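Local coordinates for DnaJ homolog dnj-2 (Caenorhabditis elegans, PDB 2QSA), which probably acts as a membrane-bound Hsp40-type co-chaperone whose J domain, the part in this crystal, stimulates the ATPase of an Hsp70 partner, at residues Val4-Glu9 / Tyr83-Pro88; Leu10-Glu15 / Ala66-Thr71; Asn16-Leu21 / Glu76-Tyr81; His44-Val49 / Leu57-Phe62. All blocks are in the same frame, centred on the assembly; numbering follows the deposited sequence.

The chain from V4 to L21 packs in turn on helix 75-86 (interaction 1), helix 52-73 (interaction 2) and helix 75-86 again (interaction 3). Interactions 2 and 3 are the closest pair, with centres about 7 Å apart, and the C12-C17 disulfide (SG to SG 2.2 Å) joins them. Interaction 1 touches both, F6 resting on the turn at G13 and on N16. Interaction 4 holds the HPD signature H45-P46-D47, the site through which J domains engage Hsp70; its centre is about 27 Å from that of interaction 1, across the centre of the chain. One salt bridge, E15 OE1 to R61 NH1, connects interaction 2 to interaction 4.

Interaction 1: residues Val4-Glu9 / Tyr83-Pro88; sequences VGFAPE and YYLDHP
One direct hydrogen bond carries the polar part of this contact. The backbone N-H of A7 points at Y84 OH, 2.9 Å from N to O and nearly straight at 162°, arriving at the edge of the phenol ring near its plane. Y84 reaches that far because its CG stands anti to the backbone N (chi1 165°), which throws the ring off the helix toward the extended chain at F6 and A7. A water adds a second, indirect link where helix 75-86 has ended: it donates to both G5 O and P88 O.

The van der Waals packing centres on F6. Its CB lies 3.4 Å from Y84 OH, and its side chain crosses that of Y84 at about a right angle. The two rings meet obliquely, centroids 5.7 Å apart, with the apolar touch between F6 CD1 and Y84 CZ at 4.2 Å. At the far end of the F6 ring, CZ and CE1 both touch the L85 branch CD2, CZ at 3.5 Å. With no side chain on G5, P88 CB comes up to G5 O at 4.0 Å.

Around the pair, helix 91-101 closes in with Y95 against A7 and N94 against Y84, the Y84 ring also meets Y11, and D86 anchors helix 75-86 to R25 by a salt bridge.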
# COMPACT_ATOMS: atom_id res chain seq x y z
N VAL A 4 -15.05 3.85 -0.36
CA VAL A 4 -15.84 4.67 0.62
C VAL A 4 -15.65 4.30 2.08
O VAL A 4 -15.80 5.15 2.96
CB VAL A 4 -17.43 4.74 0.41
CG1 VAL A 4 -17.81 5.89 -0.48
CG2 VAL A 4 -18.00 3.44 -0.06
N GLY A 5 -15.37 3.04 2.35
CA GLY A 5 -15.12 2.59 3.71
C GLY A 5 -13.73 2.88 4.19
O GLY A 5 -13.44 2.64 5.37
N PHE A 6 -12.83 3.34 3.29
CA PHE A 6 -11.43 3.55 3.69
C PHE A 6 -11.23 4.89 4.40
O PHE A 6 -11.97 5.85 4.18
CB PHE A 6 -10.46 3.52 2.49
CG PHE A 6 -10.38 2.20 1.76
CD1 PHE A 6 -11.02 1.07 2.27
CD2 PHE A 6 -9.62 2.08 0.59
CE1 PHE A 6 -10.95 -0.18 1.63
CE2 PHE A 6 -9.55 0.86 -0.08
CZ PHE A 6 -10.20 -0.29 0.45
N ALA A 7 -10.17 4.94 5.19
CA ALA A 7 -9.69 6.17 5.77
C ALA A 7 -8.46 6.65 5.01
O ALA A 7 -7.49 5.91 4.86
CB ALA A 7 -9.37 5.97 7.30
N PRO A 8 -8.48 7.90 4.51
CA PRO A 8 -7.30 8.48 3.83
C PRO A 8 -5.98 8.36 4.61
O PRO A 8 -4.91 8.18 4.01
CB PRO A 8 -7.71 9.97 3.64
CG PRO A 8 -9.20 9.89 3.52
CD PRO A 8 -9.63 8.83 4.52
N GLU A 9 -6.03 8.45 5.94
CA GLU A 9 -4.79 8.43 6.71
C GLU A 9 -4.24 7.02 6.96
O GLU A 9 -3.11 6.88 7.43
CB GLU A 9 -4.92 9.21 8.02
CG GLU A 9 -6.01 8.69 8.93
CD GLU A 9 -7.34 9.39 8.72
OE1 GLU A 9 -7.73 9.64 7.56
OE2 GLU A 9 -8.01 9.68 9.73
N TYR A 83 -8.11 -7.51 7.81
CA TYR A 83 -9.19 -7.30 8.78
C TYR A 83 -9.90 -5.95 8.54
O TYR A 83 -11.13 -5.86 8.50
CB TYR A 83 -8.64 -7.38 10.20
CG TYR A 83 -9.76 -7.44 11.21
CD1 TYR A 83 -10.20 -8.67 11.69
CD2 TYR A 83 -10.38 -6.29 11.63
CE1 TYR A 83 -11.23 -8.72 12.61
CE2 TYR A 83 -11.41 -6.32 12.56
CZ TYR A 83 -11.84 -7.55 13.03
OH TYR A 83 -12.86 -7.61 13.96
N TYR A 84 -9.11 -4.91 8.35
CA TYR A 84 -9.63 -3.58 7.98
C TYR A 84 -10.47 -3.59 6.70
O TYR A 84 -11.56 -3.00 6.66
CB TYR A 84 -8.41 -2.69 7.79
CG TYR A 84 -8.60 -1.37 7.08
CD1 TYR A 84 -9.28 -0.31 7.72
CD2 TYR A 84 -7.97 -1.13 5.82
CE1 TYR A 84 -9.40 0.95 7.09
CE2 TYR A 84 -8.10 0.13 5.19
CZ TYR A 84 -8.77 1.17 5.82
OH TYR A 84 -8.83 2.39 5.21
N LEU A 85 -9.97 -4.25 5.65
CA LEU A 85 -10.75 -4.38 4.41
C LEU A 85 -12.11 -5.07 4.70
O LEU A 85 -13.15 -4.66 4.17
CB LEU A 85 -10.00 -5.18 3.35
CG LEU A 85 -8.75 -4.50 2.76
CD1 LEU A 85 -8.17 -5.49 1.72
CD2 LEU A 85 -9.07 -3.12 2.09
N ASP A 86 -12.05 -6.10 5.52
CA ASP A 86 -13.22 -6.95 5.81
C ASP A 86 -14.19 -6.34 6.82
O ASP A 86 -15.39 -6.74 6.87
CB ASP A 86 -12.75 -8.34 6.29
CG ASP A 86 -12.10 -9.16 5.19
OD1 ASP A 86 -12.19 -8.79 3.99
OD2 ASP A 86 -11.46 -10.19 5.53
N HIS A 87 -13.69 -5.41 7.65
CA HIS A 87 -14.49 -4.87 8.76
C HIS A 87 -14.35 -3.35 8.83
O HIS A 87 -13.86 -2.82 9.82
CB HIS A 87 -14.07 -5.51 10.10
CG HIS A 87 -13.97 -7.00 10.04
ND1 HIS A 87 -15.04 -7.84 10.27
CD2 HIS A 87 -12.92 -7.81 9.77
CE1 HIS A 87 -14.65 -9.10 10.15
NE2 HIS A 87 -13.37 -9.10 9.84
N PRO A 88 -14.77 -2.64 7.76
CA PRO A 88 -14.61 -1.18 7.71
C PRO A 88 -15.35 -0.44 8.83
O PRO A 88 -14.97 0.66 9.19
CB PRO A 88 -15.21 -0.82 6.34
CG PRO A 88 -16.22 -1.97 6.05
CD PRO A 88 -15.43 -3.16 6.54
O HOH W 1 -15.57 2.97 7.30

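Interaction 2: residues Leu10-Glu15 / Ala66-Thr71; sequences LYCGLE and ATAYET
C12 SG rests on A68, 3.5 Å from its CA and nearly as close to its CB, so sulfur lies against backbone and methyl together. At A68 the backbones come to 6.1 Å, CA of C12 to CA of A68, with just a methyl on the helix side. Next to it, the methyl CG2 of T67 packs against the carbonyl of Y11, 3.4 Å from its O. One turn further along the helix, the methyl CG2 of T71 meets the Y11 ring at CD1, 3.5 Å away, while T71 OG1 lies in the ring plane at its edge.

Both threonines are held by their hydroxyls. T71 OG1 donates to T67 O at 2.8 Å from above the carbonyl plane, and that same oxygen takes the helical N-H of T71; T67 OG1 is bonded to R63 O. Each CG2 is thereby turned outward, anti to its backbone N. An alanine at T71 would lose the methyl that touches Y11 CD1 and the hydroxyl bond to T67 O, and would probably leave the tyrosine ring less firmly seated.

Further out, the Y11 ring is fixed by edge-to-face contacts with Y81 and Y98. Two overlapping type II' turns, L10-G13 and C12-E15, shape the loop, and Y11 and G13 take the positive-phi positions. Locked by the disulfide to C17, this double turn lies just ahead of helix 17-20 and packs on the long helix 52-73 of the J-domain fold.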
# COMPACT_ATOMS: atom_id res chain seq x y z
N LEU A 10 -5.00 5.98 6.65
CA LEU A 10 -4.50 4.61 6.93
C LEU A 10 -3.99 3.91 5.66
O LEU A 10 -4.57 4.05 4.59
CB LEU A 10 -5.59 3.73 7.57
CG LEU A 10 -6.30 4.24 8.83
CD1 LEU A 10 -7.38 3.26 9.26
CD2 LEU A 10 -5.32 4.46 9.94
N TYR A 11 -2.90 3.15 5.82
CA TYR A 11 -2.44 2.27 4.74
C TYR A 11 -2.28 3.04 3.42
O TYR A 11 -1.61 4.09 3.41
CB TYR A 11 -3.42 1.08 4.61
CG TYR A 11 -3.49 0.27 5.90
CD1 TYR A 11 -2.36 -0.45 6.33
CD2 TYR A 11 -4.66 0.23 6.69
CE1 TYR A 11 -2.39 -1.22 7.51
CE2 TYR A 11 -4.69 -0.53 7.88
CZ TYR A 11 -3.57 -1.26 8.26
OH TYR A 11 -3.61 -2.00 9.41
N CYS A 12 -2.85 2.52 2.32
CA CYS A 12 -2.70 3.20 1.00
C CYS A 12 -3.81 4.24 0.76
O CYS A 12 -4.07 4.61 -0.41
CB CYS A 12 -2.68 2.17 -0.15
SG CYS A 12 -1.26 1.03 0.06
N GLY A 13 -4.43 4.72 1.83
CA GLY A 13 -5.40 5.81 1.75
C GLY A 13 -6.66 5.38 1.03
O GLY A 13 -7.25 4.34 1.39
N LEU A 14 -7.05 6.13 -0.02
CA LEU A 14 -8.27 5.77 -0.76
C LEU A 14 -8.04 4.79 -1.94
O LEU A 14 -8.97 4.50 -2.72
CB LEU A 14 -9.05 7.04 -1.15
CG LEU A 14 -9.47 7.82 0.11
CD1 LEU A 14 -10.33 9.02 -0.37
CD2 LEU A 14 -10.26 6.95 1.10
N GLU A 15 -6.84 4.20 -1.99
CA GLU A 15 -6.58 3.05 -2.85
C GLU A 15 -6.40 1.83 -2.01
O GLU A 15 -5.92 1.91 -0.86
CB GLU A 15 -5.27 3.23 -3.66
CG GLU A 15 -5.42 4.27 -4.75
CD GLU A 15 -4.10 4.44 -5.49
OE1 GLU A 15 -3.24 5.15 -4.94
OE2 GLU A 15 -3.95 3.81 -6.57
N ALA A 66 5.61 2.07 -2.08
CA ALA A 66 6.39 1.57 -0.93
C ALA A 66 5.44 1.26 0.24
O ALA A 66 5.63 0.23 0.92
CB ALA A 66 7.42 2.58 -0.54
N THR A 67 4.46 2.13 0.51
CA THR A 67 3.47 1.86 1.57
C THR A 67 2.72 0.54 1.30
O THR A 67 2.53 -0.26 2.23
CB THR A 67 2.49 3.00 1.68
OG1 THR A 67 3.20 4.13 2.18
CG2 THR A 67 1.40 2.68 2.66
N ALA A 68 2.32 0.32 0.03
CA ALA A 68 1.58 -0.92 -0.29
C ALA A 68 2.47 -2.12 -0.00
O ALA A 68 2.00 -3.11 0.53
CB ALA A 68 1.15 -0.92 -1.77
N TYR A 69 3.74 -2.02 -0.36
CA TYR A 69 4.61 -3.21 -0.16
C TYR A 69 4.84 -3.45 1.33
O TYR A 69 4.81 -4.59 1.76
CB TYR A 69 5.93 -2.99 -0.88
CG TYR A 69 6.85 -4.19 -0.88
CD1 TYR A 69 6.40 -5.45 -1.30
CD2 TYR A 69 8.20 -4.05 -0.55
CE1 TYR A 69 7.25 -6.58 -1.36
CE2 TYR A 69 9.08 -5.19 -0.62
CZ TYR A 69 8.58 -6.45 -1.02
OH TYR A 69 9.42 -7.55 -1.09
N GLU A 70 5.08 -2.37 2.09
CA GLU A 70 5.30 -2.49 3.54
C GLU A 70 4.09 -3.10 4.24
O GLU A 70 4.24 -3.90 5.16
CB GLU A 70 5.68 -1.14 4.13
CG GLU A 70 7.04 -0.67 3.63
CD GLU A 70 7.32 0.82 3.89
OE1 GLU A 70 6.45 1.49 4.50
OE2 GLU A 70 8.41 1.33 3.47
N THR A 71 2.89 -2.72 3.80
CA THR A 71 1.65 -3.22 4.39
C THR A 71 1.46 -4.70 4.08
O THR A 71 1.02 -5.45 4.96
CB THR A 71 0.48 -2.44 3.81
OG1 THR A 71 0.66 -1.04 4.17
CG2 THR A 71 -0.89 -2.97 4.32

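Interaction 3: residues Asn16-Leu21 / Glu76-Tyr81; sequences NCYDVL and EAKTNY
The N-terminus of the short helix 17-20 of the J domain is gripped here by the helix 75-86 that ends the canonical fold. N16 is the N-cap, its OD1 accepting a weak bond from Y18 N. The first N-H of the helix is taken from across the contact: C17 N donates to Y81 OH at 2.8 Å and almost straight (170°), which ties a buried phenol to a helix start and would probably polarise its hydroxyl.

The same tyrosine packs against C17. Its SG stands 4.2 Å from the centroid of the Y81 ring, 30° off the normal, an oblique sulfur-aromatic contact in which SG and the ring's CZ are nearest. Y18 slides past Y81 in the opposite direction, its CE2 coming near the plane of the Y81 ring at 4.0 Å from CD2. Beyond it K78, extended until it bends at its last torsion (chi4 -64°), brings NZ to within 2.9 Å of Y18 OH in a weak bond, with CE at the ring's edge. D82 is the stronger partner of both ends: OD1 bonds Y18 OH and OD2 pairs with K78 NZ, while F28 offers K78 a cation-pi face.

From helix 52-73, L72 packs on Y18 and T71 on Y81, and L21 continues from helix 17-20 toward L33 and L40 of helix 30-43.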
# COMPACT_ATOMS: atom_id res chain seq x y z
N ASN A 16 -6.79 0.71 -2.59
CA ASN A 16 -6.55 -0.61 -1.96
C ASN A 16 -5.09 -1.02 -2.25
O ASN A 16 -4.60 -0.92 -3.39
CB ASN A 16 -7.56 -1.59 -2.58
CG ASN A 16 -7.36 -3.03 -2.11
OD1 ASN A 16 -6.25 -3.53 -2.01
ND2 ASN A 16 -8.47 -3.71 -1.87
N CYS A 17 -4.31 -1.36 -1.20
CA CYS A 17 -2.87 -1.64 -1.41
C CYS A 17 -2.61 -2.82 -2.39
O CYS A 17 -1.57 -2.83 -3.10
CB CYS A 17 -2.16 -1.97 -0.08
SG CYS A 17 -2.11 -0.63 1.12
N TYR A 18 -3.50 -3.83 -2.37
CA TYR A 18 -3.36 -4.91 -3.39
C TYR A 18 -3.47 -4.30 -4.80
O TYR A 18 -2.68 -4.65 -5.68
CB TYR A 18 -4.43 -5.96 -3.22
CG TYR A 18 -4.32 -6.78 -1.99
CD1 TYR A 18 -3.44 -7.90 -1.93
CD2 TYR A 18 -5.08 -6.48 -0.86
CE1 TYR A 18 -3.38 -8.72 -0.78
CE2 TYR A 18 -5.04 -7.30 0.31
CZ TYR A 18 -4.16 -8.40 0.34
OH TYR A 18 -4.11 -9.20 1.47
N ASP A 19 -4.43 -3.41 -5.01
CA ASP A 19 -4.60 -2.79 -6.34
C ASP A 19 -3.40 -1.92 -6.71
O ASP A 19 -3.01 -1.88 -7.86
CB ASP A 19 -5.85 -1.91 -6.38
CG ASP A 19 -7.14 -2.72 -6.22
OD1 ASP A 19 -7.12 -3.93 -6.40
OD2 ASP A 19 -8.20 -2.08 -5.99
N VAL A 20 -2.84 -1.23 -5.71
CA VAL A 20 -1.67 -0.39 -5.97
C VAL A 20 -0.52 -1.17 -6.63
O VAL A 20 0.14 -0.68 -7.55
CB VAL A 20 -1.15 0.30 -4.65
CG1 VAL A 20 0.21 1.00 -4.90
CG2 VAL A 20 -2.18 1.32 -4.15
N LEU A 21 -0.30 -2.39 -6.14
CA LEU A 21 0.73 -3.25 -6.69
C LEU A 21 0.24 -4.21 -7.78
O LEU A 21 1.03 -5.02 -8.28
CB LEU A 21 1.41 -4.02 -5.54
CG LEU A 21 2.13 -3.11 -4.52
CD1 LEU A 21 2.75 -4.00 -3.40
CD2 LEU A 21 3.24 -2.29 -5.18
N GLU A 76 2.09 -9.42 10.00
CA GLU A 76 1.20 -8.81 10.99
C GLU A 76 0.43 -7.64 10.38
O GLU A 76 -0.80 -7.54 10.57
CB GLU A 76 1.99 -8.33 12.21
CG GLU A 76 1.14 -7.78 13.33
CD GLU A 76 1.89 -7.66 14.64
OE1 GLU A 76 3.15 -7.67 14.64
OE2 GLU A 76 1.21 -7.56 15.67
N ALA A 77 1.12 -6.78 9.63
CA ALA A 77 0.49 -5.62 8.97
C ALA A 77 -0.57 -6.15 8.00
O ALA A 77 -1.67 -5.60 7.93
CB ALA A 77 1.54 -4.78 8.22
N LYS A 78 -0.22 -7.23 7.26
CA LYS A 78 -1.14 -7.75 6.23
C LYS A 78 -2.38 -8.32 6.93
O LYS A 78 -3.50 -8.12 6.45
CB LYS A 78 -0.47 -8.83 5.35
CG LYS A 78 -1.38 -9.32 4.26
CD LYS A 78 -0.68 -10.35 3.40
CE LYS A 78 -1.60 -10.80 2.24
NZ LYS A 78 -2.84 -11.52 2.76
N THR A 79 -2.19 -9.02 8.04
CA THR A 79 -3.35 -9.58 8.77
C THR A 79 -4.25 -8.42 9.24
O THR A 79 -5.48 -8.45 9.05
CB THR A 79 -2.84 -10.43 9.96
OG1 THR A 79 -2.15 -11.58 9.44
CG2 THR A 79 -4.02 -10.86 10.84
N ASN A 80 -3.63 -7.36 9.77
CA ASN A 80 -4.38 -6.15 10.17
C ASN A 80 -5.09 -5.51 8.97
O ASN A 80 -6.27 -5.10 9.06
CB ASN A 80 -3.43 -5.12 10.79
CG ASN A 80 -2.96 -5.54 12.20
OD1 ASN A 80 -3.50 -6.46 12.78
ND2 ASN A 80 -1.95 -4.87 12.73
N TYR A 81 -4.37 -5.43 7.86
CA TYR A 81 -4.93 -4.81 6.65
C TYR A 81 -6.15 -5.56 6.12
O TYR A 81 -7.23 -4.95 5.85
CB TYR A 81 -3.86 -4.77 5.54
CG TYR A 81 -4.34 -3.89 4.38
CD1 TYR A 81 -4.69 -2.53 4.60
CD2 TYR A 81 -4.47 -4.40 3.07
CE1 TYR A 81 -5.16 -1.71 3.58
CE2 TYR A 81 -4.94 -3.61 2.03
CZ TYR A 81 -5.28 -2.26 2.27
OH TYR A 81 -5.70 -1.45 1.27

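Interaction 4: residues His44-Val49 / Leu57-Phe62; sequences HHPDRV and LAEERF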
# COMPACT_ATOMS: atom_id res chain seq x y z
N HIS A 44 8.41 4.03 -11.04
CA HIS A 44 8.06 5.33 -10.45
C HIS A 44 9.23 5.98 -9.74
O HIS A 44 9.05 6.98 -9.03
CB HIS A 44 6.85 5.17 -9.54
CG HIS A 44 5.61 4.81 -10.30
ND1 HIS A 44 4.98 5.70 -11.14
CD2 HIS A 44 4.91 3.65 -10.38
CE1 HIS A 44 3.95 5.10 -11.72
NE2 HIS A 44 3.86 3.87 -11.25
N HIS A 45 10.43 5.42 -9.91
CA HIS A 45 11.58 5.96 -9.20
C HIS A 45 11.92 7.34 -9.78
O HIS A 45 11.94 7.51 -11.01
CB HIS A 45 12.83 5.04 -9.33
CG HIS A 45 13.94 5.43 -8.41
ND1 HIS A 45 14.27 4.70 -7.29
CD2 HIS A 45 14.77 6.50 -8.42
CE1 HIS A 45 15.28 5.28 -6.67
NE2 HIS A 45 15.60 6.37 -7.33
N PRO A 46 12.17 8.34 -8.92
CA PRO A 46 12.51 9.66 -9.49
C PRO A 46 13.79 9.75 -10.33
O PRO A 46 13.92 10.70 -11.11
CB PRO A 46 12.65 10.56 -8.27
CG PRO A 46 13.01 9.61 -7.14
CD PRO A 46 12.16 8.38 -7.44
N ASP A 47 14.74 8.82 -10.18
CA ASP A 47 15.97 8.88 -11.00
C ASP A 47 15.65 8.76 -12.49
O ASP A 47 16.47 9.17 -13.34
CB ASP A 47 16.94 7.79 -10.62
CG ASP A 47 17.63 8.06 -9.29
OD1 ASP A 47 17.36 9.09 -8.64
OD2 ASP A 47 18.46 7.23 -8.89
N ARG A 48 14.47 8.23 -12.81
CA ARG A 48 14.05 7.98 -14.19
C ARG A 48 13.58 9.23 -14.93
O ARG A 48 13.39 9.21 -16.16
CB ARG A 48 12.90 6.96 -14.21
CG ARG A 48 13.32 5.49 -14.40
CD ARG A 48 12.11 4.62 -14.72
NE ARG A 48 11.82 4.77 -16.23
CZ ARG A 48 10.57 5.02 -16.74
NH1 ARG A 48 9.54 5.16 -15.91
NH2 ARG A 48 10.48 5.06 -18.10
N VAL A 49 13.38 10.32 -14.20
CA VAL A 49 12.92 11.57 -14.79
C VAL A 49 13.92 12.70 -14.53
O VAL A 49 14.51 12.77 -13.45
CB VAL A 49 11.51 11.95 -14.28
CG1 VAL A 49 11.41 11.73 -12.78
CG2 VAL A 49 11.19 13.37 -14.64
N LEU A 57 6.82 14.54 -8.45
CA LEU A 57 5.58 13.78 -8.77
C LEU A 57 5.86 12.28 -8.75
O LEU A 57 5.01 11.49 -8.32
CB LEU A 57 5.02 14.22 -10.12
CG LEU A 57 4.51 15.67 -10.14
CD1 LEU A 57 4.13 15.99 -11.60
CD2 LEU A 57 3.34 15.88 -9.16
N ALA A 58 7.04 11.88 -9.20
CA ALA A 58 7.44 10.45 -9.18
C ALA A 58 7.59 10.00 -7.73
O ALA A 58 7.06 8.93 -7.36
CB ALA A 58 8.75 10.23 -9.97
N GLU A 59 8.27 10.82 -6.90
CA GLU A 59 8.42 10.51 -5.45
C GLU A 59 7.08 10.34 -4.75
O GLU A 59 6.90 9.42 -3.93
CB GLU A 59 9.28 11.56 -4.73
CG GLU A 59 10.70 11.48 -5.16
CD GLU A 59 11.60 12.55 -4.57
OE1 GLU A 59 11.36 12.96 -3.41
OE2 GLU A 59 12.55 12.97 -5.29
N GLU A 60 6.14 11.20 -5.11
CA GLU A 60 4.78 11.16 -4.58
C GLU A 60 4.18 9.78 -4.85
O GLU A 60 3.64 9.14 -3.95
CB GLU A 60 3.89 12.20 -5.27
CG GLU A 60 3.89 13.58 -4.66
CD GLU A 60 3.12 14.60 -5.50
OE1 GLU A 60 2.01 14.28 -6.03
OE2 GLU A 60 3.61 15.74 -5.64
N ARG A 61 4.29 9.30 -6.08
CA ARG A 61 3.67 7.99 -6.36
C ARG A 61 4.49 6.85 -5.73
O ARG A 61 3.94 5.85 -5.19
CB ARG A 61 3.56 7.78 -7.86
CG ARG A 61 2.82 6.50 -8.27
CD ARG A 61 1.37 6.51 -7.68
NE ARG A 61 0.63 5.29 -7.98
CZ ARG A 61 -0.45 4.94 -7.28
NH1 ARG A 61 -0.85 5.77 -6.28
NH2 ARG A 61 -1.14 3.81 -7.52
N PHE A 62 5.81 6.99 -5.81
CA PHE A 62 6.72 6.00 -5.23
C PHE A 62 6.37 5.73 -3.76
O PHE A 62 6.39 4.55 -3.31
CB PHE A 62 8.17 6.49 -5.36
CG PHE A 62 9.20 5.42 -5.01
CD1 PHE A 62 9.82 4.71 -6.01
CD2 PHE A 62 9.50 5.12 -3.68
CE1 PHE A 62 10.80 3.70 -5.70
CE2 PHE A 62 10.46 4.13 -3.34
CZ PHE A 62 11.11 3.43 -4.37
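After helix 30-43 the chain swings back along helix 52-73, P46 CA lying 5.1 Å from A58 CA, and coils into a 3-10 turn at 46-48 stitched by R48 N to H45 O and V49 N to P46 O. A58 CB lies 3.8 Å from P46 CA and also touches V49 CG1. The P46 ring also lies crosswise on E59, CG to CG 3.6 Å.

H44 points along R61, whose CG sits over the imidazole face 3.8 Å from the centroid and 12° off the normal, a CH-pi contact; the R61 guanidinium goes on to a salt bridge with E15. An alanine at H44 would remove that face and would probably leave the start of the R61 side chain less well held.

H45, P46 and D47 form the HPD motif of J domains, the signature needed to stimulate Hsp70. H45, its CG anti to the backbone N, lies beside F62 and points the same way, ND1 3.9 Å from F62 CE1, in an oblique meeting of the rings. F62 turns its edge to H44 O and rests on Y37 and A41 of helix 30-43. K55 NZ bonds both P46 O and V49 O.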